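Local coordinates for protein 3-phytase (Klebsiella pneumoniae, PDB 2WNH) that probably hydrolyses phytate (inositol hexakisphosphate), releasing the phosphate at position 3, as a member of the histidine acid phosphatase family, at residues F131-F136 / G263-N268; A240-L245 / R312-P317. The protein carries 3 engineered substitutions. One frame throughout, in Å; residues are numbered along the deposited sequence.

Contact 1 of 2, residues F131-F136 / G263-N268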
# COMPACT_ATOMS: atom_id res chain seq x y z
N PHE B 131 -16.99 -29.91 -19.42
CA PHE B 131 -18.10 -28.98 -19.25
C PHE B 131 -19.24 -29.09 -20.29
O PHE B 131 -20.40 -29.17 -19.92
CB PHE B 131 -17.57 -27.54 -19.22
CG PHE B 131 -16.44 -27.32 -18.22
CD1 PHE B 131 -16.57 -27.68 -16.88
CD2 PHE B 131 -15.26 -26.71 -18.64
CE1 PHE B 131 -15.52 -27.46 -15.98
CE2 PHE B 131 -14.23 -26.46 -17.74
CZ PHE B 131 -14.35 -26.84 -16.42
N GLN B 132 -18.88 -29.06 -21.58
CA GLN B 132 -19.84 -29.21 -22.69
C GLN B 132 -19.98 -30.70 -22.98
O GLN B 132 -19.68 -31.17 -24.08
CB GLN B 132 -19.33 -28.45 -23.93
CG GLN B 132 -19.51 -26.94 -23.84
CD GLN B 132 -18.55 -26.26 -22.85
OE1 GLN B 132 -17.35 -26.54 -22.87
NE2 GLN B 132 -19.08 -25.38 -21.99
N THR B 133 -20.43 -31.43 -21.97
CA THR B 133 -20.48 -32.89 -22.02
C THR B 133 -21.54 -33.43 -23.01
O THR B 133 -21.47 -34.58 -23.45
CB THR B 133 -20.69 -33.50 -20.62
OG1 THR B 133 -21.85 -32.90 -20.01
CG2 THR B 133 -19.47 -33.25 -19.75
N ASP B 134 -22.48 -32.58 -23.38
CA ASP B 134 -23.46 -32.96 -24.39
C ASP B 134 -22.86 -32.95 -25.80
O ASP B 134 -23.52 -33.30 -26.77
CB ASP B 134 -24.72 -32.09 -24.28
CG ASP B 134 -24.44 -30.59 -24.40
OD1 ASP B 134 -23.26 -30.16 -24.32
OD2 ASP B 134 -25.41 -29.82 -24.58
N LYS B 135 -21.58 -32.58 -25.90
CA LYS B 135 -20.91 -32.51 -27.20
C LYS B 135 -19.94 -33.67 -27.45
O LYS B 135 -19.23 -33.67 -28.45
CB LYS B 135 -20.18 -31.16 -27.37
CG LYS B 135 -21.04 -29.90 -27.18
CD LYS B 135 -22.23 -29.85 -28.15
CE LYS B 135 -23.24 -28.79 -27.73
NZ LYS B 135 -24.51 -28.90 -28.52
N PHE B 136 -19.89 -34.64 -26.54
CA PHE B 136 -18.94 -35.75 -26.65
C PHE B 136 -19.66 -37.08 -26.48
O PHE B 136 -20.51 -37.23 -25.58
CB PHE B 136 -17.81 -35.59 -25.61
CG PHE B 136 -16.98 -34.35 -25.80
CD1 PHE B 136 -17.37 -33.14 -25.21
CD2 PHE B 136 -15.82 -34.38 -26.59
CE1 PHE B 136 -16.62 -31.98 -25.40
CE2 PHE B 136 -15.05 -33.23 -26.77
CZ PHE B 136 -15.46 -32.02 -26.18
N GLY B 263 -22.37 -35.42 -15.85
CA GLY B 263 -21.53 -34.92 -14.77
C GLY B 263 -20.46 -35.87 -14.23
O GLY B 263 -19.60 -35.44 -13.46
N SER B 264 -20.50 -37.15 -14.60
CA SER B 264 -19.51 -38.10 -14.06
C SER B 264 -18.07 -37.75 -14.41
O SER B 264 -17.18 -37.93 -13.60
CB SER B 264 -19.80 -39.54 -14.51
OG SER B 264 -20.97 -40.03 -13.87
N VAL B 265 -17.85 -37.26 -15.63
CA VAL B 265 -16.50 -36.92 -16.09
C VAL B 265 -15.89 -35.81 -15.22
O VAL B 265 -14.69 -35.85 -14.90
CB VAL B 265 -16.52 -36.56 -17.60
CG1 VAL B 265 -17.34 -35.29 -17.86
CG2 VAL B 265 -15.11 -36.47 -18.18
N LEU B 266 -16.73 -34.88 -14.79
CA LEU B 266 -16.27 -33.73 -14.01
C LEU B 266 -16.07 -34.11 -12.55
O LEU B 266 -15.05 -33.76 -11.94
CB LEU B 266 -17.28 -32.57 -14.13
CG LEU B 266 -16.99 -31.27 -13.36
CD1 LEU B 266 -15.57 -30.71 -13.64
CD2 LEU B 266 -18.07 -30.21 -13.71
N LEU B 267 -17.02 -34.82 -11.97
CA LEU B 267 -16.79 -35.23 -10.59
C LEU B 267 -15.54 -36.12 -10.53
O LEU B 267 -14.71 -35.96 -9.62
CB LEU B 267 -18.00 -35.93 -9.97
CG LEU B 267 -17.77 -36.48 -8.54
CD1 LEU B 267 -17.39 -35.38 -7.54
CD2 LEU B 267 -19.02 -37.17 -8.02
N ASN B 268 -15.42 -37.04 -11.47
CA ASN B 268 -14.23 -37.89 -11.50
C ASN B 268 -12.90 -37.10 -11.53
O ASN B 268 -11.94 -37.44 -10.80
CB ASN B 268 -14.29 -38.86 -12.67
CG ASN B 268 -13.18 -39.88 -12.62
OD1 ASN B 268 -13.05 -40.63 -11.63
ND2 ASN B 268 -12.36 -39.90 -13.65
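Thr133 and Val265 meet methyl to methyl, CG2 of the threonine lying 3.5 Å from CG1 of the valine, with the two side chains running antiparallel where they pass. Both CB atoms face the partner segment. The valine brings CG1 forward by placing it between its backbone N and carbonyl carbon (chi1 65°). On the same threonine the hydroxyl goes to a different task: OG1 hydrogen-bonds the carbonyl O of Arg262, just before 263-268. Helix 256-274 is kinked here, and the N of Leu266, which would take that carbonyl in a regular helix, instead makes a weak 3.2 Å bond to Gly263 O. The loop hydroxyl thus occupies an acceptor that the kink has given up. In this way the loop between helices 99-112 and 143-154 packs on helix 256-274 beside the central sheet of the histidine phosphatase fold. Phe131 and Thr133 are the two ends of an inverse gamma turn centred on Gln132, and both touch the helix. The CB of Phe131 points away from it, yet the ring swings back until CE1 is 4.0 Å from CD1 of Leu266, met at an oblique angle. Leu266 reaches it with CG anti to the backbone N (chi1 179°). Both residues also pack on strand 284-289, Phe131 against Ala289 and Leu266 against Leu287, and Asn293 ND2 hydrogen-bonds Phe131 O.

Contact 2 of 2, residues A240-L245 / R312-P317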
# COMPACT_ATOMS: atom_id res chain seq x y z
N ALA B 240 -38.82 -15.63 -2.28
CA ALA B 240 -40.15 -16.25 -2.41
C ALA B 240 -40.40 -16.90 -3.77
O ALA B 240 -41.25 -17.77 -3.87
CB ALA B 240 -41.22 -15.20 -2.14
N LEU B 241 -39.68 -16.47 -4.82
CA LEU B 241 -39.84 -17.02 -6.16
C LEU B 241 -38.98 -18.25 -6.43
O LEU B 241 -39.25 -18.98 -7.39
CB LEU B 241 -39.54 -15.95 -7.22
CG LEU B 241 -40.38 -14.69 -7.13
CD1 LEU B 241 -39.88 -13.62 -8.09
CD2 LEU B 241 -41.85 -15.02 -7.41
N LEU B 242 -37.95 -18.45 -5.62
CA LEU B 242 -36.89 -19.43 -5.92
C LEU B 242 -37.35 -20.89 -5.91
O LEU B 242 -36.73 -21.74 -6.57
CB LEU B 242 -35.68 -19.22 -4.99
CG LEU B 242 -34.93 -17.90 -5.18
CD1 LEU B 242 -33.79 -17.78 -4.17
CD2 LEU B 242 -34.42 -17.71 -6.63
N PRO B 243 -38.42 -21.19 -5.18
CA PRO B 243 -38.99 -22.54 -5.19
C PRO B 243 -39.24 -23.09 -6.61
O PRO B 243 -39.09 -24.29 -6.86
CB PRO B 243 -40.25 -22.57 -4.34
N LEU B 244 -39.60 -22.22 -7.55
CA LEU B 244 -39.78 -22.64 -8.94
C LEU B 244 -38.47 -23.08 -9.59
O LEU B 244 -38.44 -23.97 -10.44
CB LEU B 244 -40.43 -21.52 -9.76
CG LEU B 244 -41.94 -21.35 -9.54
CD1 LEU B 244 -42.43 -20.03 -10.17
CD2 LEU B 244 -42.67 -22.53 -10.15
N LEU B 245 -37.38 -22.42 -9.21
CA LEU B 245 -36.09 -22.73 -9.79
C LEU B 245 -35.60 -24.07 -9.23
O LEU B 245 -35.12 -24.90 -9.99
CB LEU B 245 -35.13 -21.57 -9.50
CG LEU B 245 -33.80 -21.51 -10.25
CD1 LEU B 245 -33.95 -21.49 -11.75
CD2 LEU B 245 -33.07 -20.23 -9.74
N ARG B 312 -33.67 -24.59 -1.52
CA ARG B 312 -32.83 -25.80 -1.52
C ARG B 312 -32.05 -25.94 -2.81
O ARG B 312 -32.63 -25.89 -3.91
CB ARG B 312 -33.69 -27.06 -1.30
CG ARG B 312 -32.90 -28.38 -1.38
CD ARG B 312 -33.77 -29.59 -0.99
NE ARG B 312 -35.05 -29.58 -1.71
CZ ARG B 312 -35.22 -29.93 -2.98
NH1 ARG B 312 -34.20 -30.35 -3.73
NH2 ARG B 312 -36.44 -29.86 -3.51
N GLY B 313 -30.74 -26.13 -2.67
CA GLY B 313 -29.87 -26.41 -3.80
C GLY B 313 -29.52 -25.27 -4.73
O GLY B 313 -28.81 -25.49 -5.72
N ASN B 314 -30.01 -24.06 -4.42
CA ASN B 314 -29.79 -22.89 -5.28
C ASN B 314 -28.29 -22.66 -5.49
O ASN B 314 -27.50 -22.81 -4.54
CB ASN B 314 -30.43 -21.63 -4.70
CG ASN B 314 -30.34 -20.45 -5.62
OD1 ASN B 314 -29.33 -19.74 -5.66
ND2 ASN B 314 -31.40 -20.22 -6.39
N ILE B 315 -27.90 -22.34 -6.72
CA ILE B 315 -26.51 -22.06 -7.09
C ILE B 315 -26.38 -20.59 -7.59
O ILE B 315 -26.60 -20.30 -8.77
CB ILE B 315 -26.02 -23.08 -8.18
CG1 ILE B 315 -26.20 -24.54 -7.72
CG2 ILE B 315 -24.56 -22.80 -8.62
CD1 ILE B 315 -26.44 -25.52 -8.92
N PRO B 316 -26.05 -19.65 -6.68
CA PRO B 316 -25.91 -18.24 -7.04
C PRO B 316 -24.74 -17.92 -7.96
O PRO B 316 -23.77 -18.69 -8.05
CB PRO B 316 -25.70 -17.55 -5.67
CG PRO B 316 -26.36 -18.49 -4.68
CD PRO B 316 -25.92 -19.84 -5.22
N PRO B 317 -24.80 -16.79 -8.66
CA PRO B 317 -23.64 -16.40 -9.48
C PRO B 317 -22.37 -16.25 -8.64
O PRO B 317 -22.43 -15.73 -7.50
CB PRO B 317 -24.06 -15.03 -10.05
CG PRO B 317 -25.16 -14.56 -9.11
CD PRO B 317 -25.90 -15.81 -8.74
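Asn314 pushes its carboxamide nitrogen between the methyl ends of Leu242 and Leu245, and the two leucines approach from opposite sides of the amide plane. CD1 of Leu242 stands almost directly over ND2 of Asn314, at 4.1 Å. On the other side, CD2 of Leu245 is only moderately tilted out of the plane and comes closer, to 3.7 Å from the same ND2. The second methyl of Leu242, CD2, lies 3.9 Å from ND2 of Asn314. The Leu242 side chain crosses that of Asn314 at about a right angle. Extension of the asparagine, with CG anti to the backbone N (chi1 -174°), carries the amide out of the 312-317 loop toward Leu242 and Leu245. Helix 204-219 flanks both partners: Val211 touches Leu242, Glu212 touches Leu245, and NH1 of Arg215 is hydrogen-bonded to OD1 of Asn314. The loop is tied to helix 243-250 a second time by Arg312, whose O bonds Thr246 OG1 and whose NH2 forms a salt bridge with Asp250. Further along, Ile315 O accepts a bond from NH1 of Arg24, the first residue of the RHGxRxP signature of histidine acid phosphatases. Because the Arg215 donor needs the oxygen, the amide's rotation is fixed with its NH2 group turned to the leucines, so that across this contact a polar nitrogen meets hydrocarbon through van der Waals packing alone.

How the contacts relate
Contacts 1 and 2 lie on opposite sides of the chain's centre, their own centres 23 Å apart and their nearest atoms about 11 Å apart, so they do not touch. Their segments alternate along the sequence, and helix 243-250 of contact 2 is followed directly by helix 256-274 of contact 1. Helix 291-301 connects them in space: Asn293 and Val297 pack on Leu266, while Asp291, Ile294 and Arg298 pack on Ile315. Asp291 belongs to the HD motif of the histidine acid phosphatases, so both contacts pack on the helix that follows this motif. Both are away from His358, which binds magnesium in a structure of this protein though the ion is absent here, and the Leu245 side chain remains about 11 Å from a bound sodium ion.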